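Local coordinates for CAMK/CAMK2 protein kinase (Salpingoeca rosetta, PDB 5IG1) that probably uses ATP to phosphorylate protein serine and threonine residues as a calcium/calmodulin-dependent kinase, this chain holding its kinase domain and, as in relatives, probably a regulatory helix, at residues F10-V16 with H34-R40; I107-Y113 with T290-L294; G214-W219 with F297-R301. All blocks are in the same frame, centred on the assembly; numbering follows the deposited sequence.

Interaction 1: F10-V16 with H34-R40; sequences FFDLYDV and HRCVNKR. With PO4 (phosphate ion), chain C.
Asp15 and Val37 form a hydrogen-bonded antiparallel pair. Asp15 N gives to Val37 O at 2.8 Å, and Val37 N gives to Asp15 O at 2.9 Å. Beside them, Tyr14 and Asn38 make a non-hydrogen-bonded pair. A further backbone bond, Lys39 N to Leu13 O, 2.6 Å, ties the residue after the strand to the last residue of helix 10-13.

The charged contact is on the Asp15 and Val37 face. Lys39 lays its aliphatic chain along the carbonyl oxygens of Leu13, Asp12 and Phe11. A bend at its last torsion (chi4 -69°) then turns NZ to Asp15 OD1, 3.2 Å away. This salt bridge is weak as a hydrogen bond, and both residues are exposed. At the far end of the strand, Arg35 NH2 makes a weak bond to a phosphate ion, probably from the crystallisation liquor, which Tyr97 also holds.

The apolar contacts gather round Cys36. Its SG makes two sulfur-aromatic contacts, one at the edge of the Phe10 ring, 5.2 Å from the centroid, and one oblique to the Tyr14 ring. Val16 CB rests on Cys36 CB at 3.6 Å. Tyr14 CD2 and CE2 run past CA and CB of Asn38, with the ring and amide planes 60° apart. Tyr14 also touches Phe85 and Val94, while the Phe10 ring stacks with Tyr92.

Asn38 OD1 accepts from Arg40 N at 2.7 Å, which makes an Asx turn. That bond, and another from Thr41 N, turn the chain as it leaves the strand. Strand 14-15 thus pairs with strand 32-38 in the antiparallel sheet of the kinase N-lobe, and the preceding helix 10-13 packs Phe10 beside it.

Interaction 2: I107-Y113 with T290-L294; sequences IVTRKFY and TLEEL
Leu291 points its two methyl groups into the bend of the 107-113 loop. CD1 lies against Tyr113, with CD2 of the ring 3.5 Å away, and meets the ring obliquely. The same methyl touches Ile107 CG2, and the Leu291 and Ile107 side chains cross at about a right angle. The other methyl, CD2, faces Arg110 O. CG lies near Ile107 O, which already accepts Arg110 N in a type I turn. Leu291 therefore sits in the bend of the wider loop, against two of its carbonyls.

Tyr113 is set between several groups. Its CG is anti to the backbone N (chi1 175°), which carries the ring toward the helix. Ile107 CG2 sits over the centre of one ring face, 3.4 Å above the plane. Thr290 CG2 comes in at the ring edge, 3.9 Å from Tyr113 CE2. The polar ends reach elsewhere: Tyr113 OH bonds to Leu211 O and Thr290 OG1 to Leu212 O.

One turn further along the helix, Leu294 packs on the start of the loop. Its CD2 meets Ile107 CG2 at 3.7 Å. Its CB and CG receive Val108 CG1, 3.6 Å from CB, and here the side chains cross nearly at right angles. The side chains meet through carbon atoms, some of them against backbone carbonyls.

Thr290 belongs to an Arg-Gln-Ala-Thr sequence like that of the autophosphorylation site of CaMKII enzymes. Helix 288-302 lies here on the C-lobe. It covers the loop between helices 103-107 and 115-134. Ile107 touches Leu211 and Leu294 touches Ile210 of helix 198-213; Leu294 also meets Phe104 of helix 103-107.

Interaction 3: G214-W219 with F297-R301; sequences GYPPFW and FNARR
Arg300 and Trp219 meet in a cation-pi contact. Arg300 NH1 stands over one face of the indole, 3.6 Å from CZ3 of Trp219. Arg300 CZ lies 4.7 Å from the centroid of the six-membered ring and only 6° off its normal. The two planes are 71° apart, so the guanidinium presents its edge to the ring and does not stack flat. Arg300 CD lies near CZ2 and CH2 of Trp219, and the bend at chi3 (-79°) beyond it brings NH1 over the ring. Trp219 is exposed and poorly ordered, so its details are less certain. Arg300 NH2 also has a long, weak ion pair with Glu293.

The apolar part is set by Phe297. Its ring leans obliquely on Pro216, with CD1 3.7 Å from Pro216 CD. Its CB packs against Gly214 O. Tyr184, Ile210 and Phe104 also touch its side chain. With an alanine in place of Phe297, Pro216 and Ile210 would probably lose their aromatic neighbour and a gap would open beneath the helix. Gly214, the first residue after helix 198-213, has a positive phi, where a side chain would press on the preceding carbonyl.

Within the helix, Arg301 NH2 bonds to Asn298 OD1 at 3.3 Å, from above the carbonyl plane. Arg301 also forms a salt bridge with Glu102, and Asn298 ND2 bonds to Phe104 O.

The chemistry is therefore split. The inner part rests on the buried Phe297 against Gly214 O and Pro216, whereas the outer side relies on a charge held over an exposed indole, a contact likely more easily broken.

In the fold
Interactions 2 and 3 are two stations on one helix, 288-302, which runs over the C-lobe as the regulatory segment does in CaMKII relatives. Their centres are 13 Å apart, and they touch. Val108 CG1 lies 3.4 Å from Asn298 ND2, and Glu293 CG 3.6 Å from Tyr215 CD2. Along the chain their segments alternate, so the helix returns to two loops far apart in sequence. Interaction 1 belongs to the N-lobe sheet. Its centre is 36 Å from that of interaction 2 and 37 Å from that of interaction 3, and it touches neither. All three lie away from Lys53, the predicted ATP-binding residue; the phosphate belongs to interaction 1 alone.

Interaction 1: F10-V16 with H34-R40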
loop_
_atom_site.group_PDB
_atom_site.type_symbol
_atom_site.label_atom_id
_atom_site.label_comp_id
_atom_site.label_asym_id
_atom_site.label_seq_id
_atom_site.Cartn_x
_atom_site.Cartn_y
_atom_site.Cartn_z
ATOM N N PHE A 10 -17.943 -15.167 -13.791
ATOM C CA PHE A 10 -17.219 -15.460 -12.562
ATOM C C PHE A 10 -17.886 -16.601 -11.802
ATOM O O PHE A 10 -17.207 -17.487 -11.270
ATOM C CB PHE A 10 -17.135 -14.196 -11.700
ATOM C CG PHE A 10 -16.966 -14.466 -10.235
ATOM C CD1 PHE A 10 -15.704 -14.664 -9.692
ATOM C CD2 PHE A 10 -18.071 -14.516 -9.396
ATOM C CE1 PHE A 10 -15.548 -14.907 -8.346
ATOM C CE2 PHE A 10 -17.920 -14.767 -8.050
ATOM C CZ PHE A 10 -16.655 -14.960 -7.523
ATOM N N PHE A 11 -19.219 -16.603 -11.757
ATOM C CA PHE A 11 -19.940 -17.635 -11.025
ATOM C C PHE A 11 -19.827 -19.004 -11.674
ATOM O O PHE A 11 -20.179 -20.001 -11.036
ATOM C CB PHE A 11 -21.408 -17.241 -10.877
ATOM C CG PHE A 11 -21.614 -16.002 -10.061
ATOM C CD1 PHE A 11 -21.377 -16.011 -8.696
ATOM C CD2 PHE A 11 -22.029 -14.828 -10.656
ATOM C CE1 PHE A 11 -21.561 -14.873 -7.944
ATOM C CE2 PHE A 11 -22.214 -13.686 -9.907
ATOM C CZ PHE A 11 -21.980 -13.708 -8.550
ATOM N N ASP A 12 -19.349 -19.080 -12.915
ATOM C CA ASP A 12 -19.115 -20.377 -13.536
ATOM C C ASP A 12 -17.796 -20.992 -13.081
ATOM O O ASP A 12 -17.703 -22.216 -12.940
ATOM C CB ASP A 12 -19.140 -20.245 -15.061
ATOM C CG ASP A 12 -20.507 -19.863 -15.591
ATOM O OD1 ASP A 12 -21.507 -20.106 -14.884
ATOM O OD2 ASP A 12 -20.584 -19.324 -16.716
ATOM N N LEU A 13 -16.776 -20.173 -12.839
ATOM C CA LEU A 13 -15.478 -20.675 -12.408
ATOM C C LEU A 13 -15.288 -20.630 -10.901
ATOM O O LEU A 13 -14.543 -21.452 -10.356
ATOM C CB LEU A 13 -14.351 -19.876 -13.075
ATOM C CG LEU A 13 -14.403 -19.810 -14.600
ATOM C CD1 LEU A 13 -13.115 -19.218 -15.150
ATOM C CD2 LEU A 13 -14.665 -21.187 -15.179
ATOM N N TYR A 14 -15.932 -19.691 -10.215
ATOM C CA TYR A 14 -15.776 -19.544 -8.779
ATOM C C TYR A 14 -17.126 -19.679 -8.094
ATOM O O TYR A 14 -18.174 -19.427 -8.694
ATOM C CB TYR A 14 -15.136 -18.208 -8.427
ATOM C CG TYR A 14 -13.717 -18.090 -8.925
ATOM C CD1 TYR A 14 -13.443 -17.638 -10.211
ATOM C CD2 TYR A 14 -12.648 -18.448 -8.114
ATOM C CE1 TYR A 14 -12.139 -17.536 -10.670
ATOM C CE2 TYR A 14 -11.347 -18.352 -8.565
ATOM C CZ TYR A 14 -11.097 -17.892 -9.838
ATOM O OH TYR A 14 -9.798 -17.805 -10.275
ATOM N N ASP A 15 -17.087 -20.110 -6.836
ATOM C CA ASP A 15 -18.283 -20.311 -6.033
ATOM C C ASP A 15 -18.228 -19.367 -4.843
ATOM O O ASP A 15 -17.195 -19.283 -4.164
ATOM C CB ASP A 15 -18.403 -21.768 -5.566
ATOM C CG ASP A 15 -19.728 -22.058 -4.875
ATOM O OD1 ASP A 15 -20.755 -22.164 -5.577
ATOM O OD2 ASP A 15 -19.744 -22.193 -3.633
ATOM N N VAL A 16 -19.326 -18.648 -4.614
ATOM C CA VAL A 16 -19.461 -17.765 -3.463
ATOM C C VAL A 16 -20.923 -17.362 -3.357
ATOM O O VAL A 16 -21.599 -17.160 -4.370
ATOM C CB VAL A 16 -18.530 -16.532 -3.579
ATOM C CG1 VAL A 16 -18.836 -15.737 -4.833
ATOM C CG2 VAL A 16 -18.621 -15.657 -2.343
ATOM N N HIS A 34 -15.362 -10.509 -1.173
ATOM C CA HIS A 34 -15.889 -11.750 -0.628
ATOM C C HIS A 34 -14.861 -12.866 -0.761
ATOM O O HIS A 34 -14.016 -12.856 -1.661
ATOM C CB HIS A 34 -17.170 -12.191 -1.347
ATOM C CG HIS A 34 -18.296 -11.208 -1.268
ATOM N ND1 HIS A 34 -18.340 -10.058 -2.027
ATOM C CD2 HIS A 34 -19.436 -11.222 -0.539
ATOM C CE1 HIS A 34 -19.454 -9.398 -1.758
ATOM N NE2 HIS A 34 -20.135 -10.084 -0.857
ATOM N N ARG A 35 -14.957 -13.841 0.136
ATOM C CA ARG A 35 -14.164 -15.058 0.028
ATOM C C ARG A 35 -14.882 -16.020 -0.907
ATOM O O ARG A 35 -16.036 -16.386 -0.660
ATOM C CB ARG A 35 -13.967 -15.678 1.409
ATOM C CG ARG A 35 -13.235 -17.008 1.434
ATOM C CD ARG A 35 -13.138 -17.516 2.869
ATOM N NE ARG A 35 -12.400 -18.772 2.977
ATOM C CZ ARG A 35 -12.928 -19.971 2.747
ATOM N NH1 ARG A 35 -14.201 -20.081 2.387
ATOM N NH2 ARG A 35 -12.184 -21.061 2.872
ATOM N N CYS A 36 -14.216 -16.409 -1.989
ATOM C CA CYS A 36 -14.762 -17.339 -2.965
ATOM C C CYS A 36 -13.808 -18.508 -3.139
ATOM O O CYS A 36 -12.653 -18.467 -2.717
ATOM C CB CYS A 36 -15.011 -16.656 -4.314
ATOM S SG CYS A 36 -13.513 -16.027 -5.095
ATOM N N VAL A 37 -14.301 -19.561 -3.778
ATOM C CA VAL A 37 -13.534 -20.781 -3.986
ATOM C C VAL A 37 -13.581 -21.143 -5.463
ATOM O O VAL A 37 -14.661 -21.179 -6.065
ATOM C CB VAL A 37 -14.068 -21.947 -3.133
ATOM C CG1 VAL A 37 -13.360 -23.229 -3.504
ATOM C CG2 VAL A 37 -13.889 -21.644 -1.660
ATOM N N ASN A 38 -12.412 -21.403 -6.041
ATOM C CA ASN A 38 -12.325 -21.856 -7.421
ATOM C C ASN A 38 -13.055 -23.185 -7.576
ATOM O O ASN A 38 -12.690 -24.179 -6.942
ATOM C CB ASN A 38 -10.856 -21.990 -7.823
ATOM C CG ASN A 38 -10.668 -22.274 -9.304
ATOM O OD1 ASN A 38 -11.303 -23.161 -9.874
ATOM N ND2 ASN A 38 -9.784 -21.516 -9.933
ATOM N N LYS A 39 -14.091 -23.196 -8.421
ATOM C CA LYS A 39 -14.863 -24.417 -8.623
ATOM C C LYS A 39 -13.973 -25.572 -9.067
ATOM O O LYS A 39 -14.169 -26.717 -8.641
ATOM C CB LYS A 39 -15.969 -24.184 -9.652
ATOM C CG LYS A 39 -17.201 -23.446 -9.150
ATOM C CD LYS A 39 -18.349 -23.620 -10.155
ATOM C CE LYS A 39 -19.577 -22.779 -9.819
ATOM N NZ LYS A 39 -20.301 -23.234 -8.602
ATOM N N ARG A 40 -12.984 -25.294 -9.919
ATOM C CA ARG A 40 -12.212 -26.388 -10.500
ATOM C C ARG A 40 -11.038 -26.789 -9.613
ATOM O O ARG A 40 -10.808 -27.980 -9.384
ATOM C CB ARG A 40 -11.718 -26.008 -11.898
ATOM C CG ARG A 40 -10.802 -27.040 -12.506
ATOM C CD ARG A 40 -10.180 -26.572 -13.809
ATOM N NE ARG A 40 -8.805 -27.052 -13.934
ATOM C CZ ARG A 40 -7.732 -26.282 -13.785
ATOM N NH1 ARG A 40 -7.880 -24.986 -13.521
ATOM N NH2 ARG A 40 -6.516 -26.802 -13.907
HETATM P P PO4 C . -9.931 -19.098 6.573
HETATM O O1 PO4 C . -10.410 -19.568 7.929
HETATM O O2 PO4 C . -10.535 -19.967 5.496
HETATM O O3 PO4 C . -10.363 -17.670 6.342
HETATM O O4 PO4 C . -8.422 -19.171 6.516
#

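Interaction 2: I107-Y113 with T290-L294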
loop_
_atom_site.group_PDB
_atom_site.type_symbol
_atom_site.label_atom_id
_atom_site.label_comp_id
_atom_site.label_asym_id
_atom_site.label_seq_id
_atom_site.Cartn_x
_atom_site.Cartn_y
_atom_site.Cartn_z
ATOM N N ILE A 107 1.058 -5.440 13.660
ATOM C CA ILE A 107 2.212 -5.001 14.439
ATOM C C ILE A 107 1.794 -4.645 15.863
ATOM O O ILE A 107 2.495 -4.975 16.828
ATOM C CB ILE A 107 2.910 -3.827 13.727
ATOM C CG1 ILE A 107 3.542 -4.313 12.423
ATOM C CG2 ILE A 107 3.967 -3.204 14.614
ATOM C CD1 ILE A 107 4.185 -3.207 11.622
ATOM N N VAL A 108 0.635 -3.996 16.026
ATOM C CA VAL A 108 0.188 -3.608 17.362
ATOM C C VAL A 108 -0.091 -4.819 18.238
ATOM O O VAL A 108 -0.143 -4.689 19.465
ATOM C CB VAL A 108 -1.061 -2.697 17.310
ATOM C CG1 VAL A 108 -0.709 -1.329 16.757
ATOM C CG2 VAL A 108 -2.159 -3.345 16.490
ATOM N N THR A 109 -0.280 -5.995 17.647
ATOM C CA THR A 109 -0.520 -7.204 18.428
ATOM C C THR A 109 0.755 -7.984 18.726
ATOM O O THR A 109 0.692 -9.000 19.423
ATOM C CB THR A 109 -1.523 -8.124 17.715
ATOM O OG1 THR A 109 -0.851 -8.868 16.691
ATOM C CG2 THR A 109 -2.652 -7.309 17.097
ATOM N N ARG A 110 1.904 -7.539 18.225
ATOM C CA ARG A 110 3.148 -8.263 18.448
ATOM C C ARG A 110 3.675 -7.991 19.847
ATOM O O ARG A 110 3.558 -6.877 20.365
ATOM C CB ARG A 110 4.203 -7.865 17.415
ATOM C CG ARG A 110 3.826 -8.180 15.970
ATOM C CD ARG A 110 5.033 -8.074 15.061
ATOM N NE ARG A 110 4.670 -8.143 13.647
ATOM C CZ ARG A 110 5.547 -8.082 12.650
ATOM N NH1 ARG A 110 6.844 -7.960 12.910
ATOM N NH2 ARG A 110 5.133 -8.148 11.393
ATOM N N LYS A 111 4.248 -9.024 20.467
ATOM C CA LYS A 111 4.929 -8.837 21.739
ATOM C C LYS A 111 6.332 -8.285 21.550
ATOM O O LYS A 111 6.925 -7.779 22.509
ATOM C CB LYS A 111 5.000 -10.156 22.514
ATOM C CG LYS A 111 6.025 -11.143 21.961
ATOM C CD LYS A 111 6.403 -12.198 22.996
ATOM C CE LYS A 111 7.131 -11.582 24.189
ATOM N NZ LYS A 111 8.429 -10.949 23.802
ATOM N N PHE A 112 6.872 -8.375 20.338
ATOM C CA PHE A 112 8.218 -7.908 20.048
ATOM C C PHE A 112 8.216 -7.283 18.665
ATOM O O PHE A 112 7.768 -7.904 17.697
ATOM C CB PHE A 112 9.237 -9.050 20.121
ATOM C CG PHE A 112 10.649 -8.626 19.832
ATOM C CD1 PHE A 112 11.421 -8.027 20.814
ATOM C CD2 PHE A 112 11.212 -8.848 18.585
ATOM C CE1 PHE A 112 12.727 -7.648 20.555
ATOM C CE2 PHE A 112 12.514 -8.468 18.318
ATOM C CZ PHE A 112 13.272 -7.862 19.303
ATOM N N TYR A 113 8.705 -6.052 18.583
ATOM C CA TYR A 113 8.740 -5.319 17.327
ATOM C C TYR A 113 9.900 -4.343 17.409
ATOM O O TYR A 113 9.978 -3.549 18.352
ATOM C CB TYR A 113 7.417 -4.590 17.072
ATOM C CG TYR A 113 7.421 -3.711 15.848
ATOM C CD1 TYR A 113 7.370 -4.260 14.578
ATOM C CD2 TYR A 113 7.467 -2.333 15.964
ATOM C CE1 TYR A 113 7.374 -3.459 13.453
ATOM C CE2 TYR A 113 7.469 -1.524 14.851
ATOM C CZ TYR A 113 7.427 -2.089 13.592
ATOM O OH TYR A 113 7.432 -1.288 12.469
ATOM N N THR A 290 6.317 2.532 20.205
ATOM C CA THR A 290 5.833 2.517 18.830
ATOM C C THR A 290 4.542 1.720 18.718
ATOM O O THR A 290 3.649 2.071 17.937
ATOM C CB THR A 290 6.900 1.938 17.905
ATOM O OG1 THR A 290 8.082 2.746 17.976
ATOM C CG2 THR A 290 6.395 1.915 16.466
ATOM N N LEU A 291 4.423 0.648 19.503
ATOM C CA LEU A 291 3.226 -0.182 19.463
ATOM C C LEU A 291 2.023 0.549 20.056
ATOM O O LEU A 291 0.922 0.509 19.493
ATOM C CB LEU A 291 3.490 -1.503 20.195
ATOM C CG LEU A 291 3.916 -2.695 19.327
ATOM C CD1 LEU A 291 4.814 -2.244 18.190
ATOM C CD2 LEU A 291 4.609 -3.777 20.150
ATOM N N GLU A 292 2.207 1.217 21.198
ATOM C CA GLU A 292 1.091 1.937 21.814
ATOM C C GLU A 292 0.653 3.113 20.948
ATOM O O GLU A 292 -0.542 3.287 20.655
ATOM C CB GLU A 292 1.490 2.419 23.207
ATOM C CG GLU A 292 2.027 1.334 24.125
ATOM C CD GLU A 292 0.928 0.505 24.765
ATOM O OE1 GLU A 292 -0.254 0.685 24.395
ATOM O OE2 GLU A 292 1.249 -0.322 25.648
ATOM N N GLU A 293 1.617 3.934 20.530
ATOM C CA GLU A 293 1.320 5.026 19.615
ATOM C C GLU A 293 0.670 4.512 18.343
ATOM O O GLU A 293 -0.181 5.192 17.758
ATOM C CB GLU A 293 2.604 5.791 19.286
ATOM C CG GLU A 293 2.370 7.172 18.723
ATOM C CD GLU A 293 1.476 8.007 19.610
ATOM O OE1 GLU A 293 0.351 8.334 19.181
ATOM O OE2 GLU A 293 1.897 8.323 20.743
ATOM N N LEU A 294 1.051 3.310 17.910
ATOM C CA LEU A 294 0.487 2.745 16.693
ATOM C C LEU A 294 -0.951 2.290 16.907
ATOM O O LEU A 294 -1.762 2.369 15.982
ATOM C CB LEU A 294 1.369 1.596 16.204
ATOM C CG LEU A 294 1.195 1.120 14.761
ATOM C CD1 LEU A 294 1.207 2.283 13.803
ATOM C CD2 LEU A 294 2.305 0.133 14.404
#

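Interaction 3: G214-W219 with F297-R301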
loop_
_atom_site.group_PDB
_atom_site.type_symbol
_atom_site.label_atom_id
_atom_site.label_comp_id
_atom_site.label_asym_id
_atom_site.label_seq_id
_atom_site.Cartn_x
_atom_site.Cartn_y
_atom_site.Cartn_z
ATOM N N GLY A 214 5.053 5.018 15.285
ATOM C CA GLY A 214 3.643 4.852 15.530
ATOM C C GLY A 214 2.780 6.052 15.235
ATOM O O GLY A 214 1.572 5.984 15.472
ATOM N N TYR A 215 3.349 7.143 14.728
ATOM C CA TYR A 215 2.588 8.331 14.370
ATOM C C TYR A 215 3.163 8.889 13.077
ATOM O O TYR A 215 4.340 8.660 12.779
ATOM C CB TYR A 215 2.630 9.399 15.471
ATOM C CG TYR A 215 4.017 9.845 15.863
ATOM C CD1 TYR A 215 4.640 10.893 15.202
ATOM C CD2 TYR A 215 4.689 9.247 16.916
ATOM C CE1 TYR A 215 5.900 11.318 15.564
ATOM C CE2 TYR A 215 5.954 9.668 17.285
ATOM C CZ TYR A 215 6.552 10.703 16.605
ATOM O OH TYR A 215 7.805 11.121 16.971
ATOM N N PRO A 216 2.356 9.587 12.280
ATOM C CA PRO A 216 2.825 10.050 10.971
ATOM C C PRO A 216 3.678 11.297 11.110
ATOM O O PRO A 216 3.539 12.047 12.088
ATOM C CB PRO A 216 1.520 10.350 10.223
ATOM C CG PRO A 216 0.568 10.732 11.311
ATOM C CD PRO A 216 0.938 9.917 12.509
ATOM N N PRO A 217 4.579 11.554 10.157
ATOM C CA PRO A 217 5.362 12.795 10.225
ATOM C C PRO A 217 4.552 14.025 9.874
ATOM O O PRO A 217 4.830 15.107 10.404
ATOM C CB PRO A 217 6.487 12.555 9.211
ATOM C CG PRO A 217 5.880 11.633 8.211
ATOM C CD PRO A 217 4.939 10.733 8.988
ATOM N N PHE A 218 3.562 13.896 9.002
ATOM C CA PHE A 218 2.690 15.002 8.622
ATOM C C PHE A 218 1.294 14.659 9.128
ATOM O O PHE A 218 0.611 13.798 8.566
ATOM C CB PHE A 218 2.708 15.226 7.112
ATOM C CG PHE A 218 4.073 15.119 6.498
ATOM C CD1 PHE A 218 5.005 16.129 6.658
ATOM C CD2 PHE A 218 4.422 14.007 5.756
ATOM C CE1 PHE A 218 6.263 16.028 6.095
ATOM C CE2 PHE A 218 5.676 13.901 5.184
ATOM C CZ PHE A 218 6.596 14.913 5.352
ATOM N N TRP A 219 0.878 15.317 10.204
ATOM C CA TRP A 219 -0.453 15.125 10.760
ATOM C C TRP A 219 -1.086 16.487 10.975
ATOM O O TRP A 219 -0.582 17.290 11.768
ATOM C CB TRP A 219 -0.413 14.339 12.074
ATOM C CG TRP A 219 -1.731 14.344 12.792
ATOM C CD1 TRP A 219 -2.108 15.185 13.800
ATOM C CD2 TRP A 219 -2.853 13.485 12.543
ATOM N NE1 TRP A 219 -3.392 14.898 14.200
ATOM C CE2 TRP A 219 -3.871 13.859 13.445
ATOM C CE3 TRP A 219 -3.094 12.433 11.651
ATOM C CZ2 TRP A 219 -5.110 13.220 13.480
ATOM C CZ3 TRP A 219 -4.325 11.800 11.689
ATOM C CH2 TRP A 219 -5.317 12.195 12.597
ATOM N N PHE A 297 -2.771 5.389 16.532
ATOM C CA PHE A 297 -2.809 5.755 15.115
ATOM C C PHE A 297 -3.873 4.961 14.367
ATOM O O PHE A 297 -4.719 5.533 13.665
ATOM C CB PHE A 297 -1.422 5.516 14.511
ATOM C CG PHE A 297 -1.331 5.757 13.027
ATOM C CD1 PHE A 297 -1.320 7.044 12.517
ATOM C CD2 PHE A 297 -1.208 4.693 12.144
ATOM C CE1 PHE A 297 -1.215 7.267 11.156
ATOM C CE2 PHE A 297 -1.102 4.909 10.784
ATOM C CZ PHE A 297 -1.104 6.198 10.288
ATOM N N ASN A 298 -3.825 3.631 14.489
ATOM C CA ASN A 298 -4.843 2.779 13.886
ATOM C C ASN A 298 -6.235 3.210 14.314
ATOM O O ASN A 298 -7.164 3.228 13.499
ATOM C CB ASN A 298 -4.611 1.312 14.264
ATOM C CG ASN A 298 -3.366 0.717 13.619
ATOM O OD1 ASN A 298 -2.900 1.182 12.572
ATOM N ND2 ASN A 298 -2.828 -0.332 14.241
ATOM N N ALA A 299 -6.398 3.569 15.591
ATOM C CA ALA A 299 -7.693 4.066 16.040
ATOM C C ALA A 299 -8.053 5.370 15.341
ATOM O O ALA A 299 -9.202 5.563 14.927
ATOM C CB ALA A 299 -7.692 4.251 17.557
ATOM N N ARG A 300 -7.077 6.262 15.169
ATOM C CA ARG A 300 -7.375 7.585 14.637
ATOM C C ARG A 300 -7.781 7.543 13.168
ATOM O O ARG A 300 -8.670 8.293 12.760
ATOM C CB ARG A 300 -6.178 8.516 14.834
ATOM C CG ARG A 300 -6.278 9.332 16.100
ATOM C CD ARG A 300 -5.181 10.392 16.196
ATOM N NE ARG A 300 -3.898 9.837 16.617
ATOM C CZ ARG A 300 -2.865 9.645 15.804
ATOM N NH1 ARG A 300 -2.950 9.985 14.527
ATOM N NH2 ARG A 300 -1.739 9.122 16.270
ATOM N N ARG A 301 -7.124 6.718 12.343
ATOM C CA ARG A 301 -7.412 6.784 10.911
ATOM C C ARG A 301 -8.801 6.234 10.587
ATOM O O ARG A 301 -9.454 6.719 9.660
ATOM C CB ARG A 301 -6.320 6.077 10.103
ATOM C CG ARG A 301 -5.930 4.704 10.572
ATOM C CD ARG A 301 -4.675 4.262 9.843
ATOM N NE ARG A 301 -4.312 2.880 10.110
ATOM C CZ ARG A 301 -4.823 1.845 9.454
ATOM N NH1 ARG A 301 -5.715 2.047 8.492
ATOM N NH2 ARG A 301 -4.448 0.614 9.755
#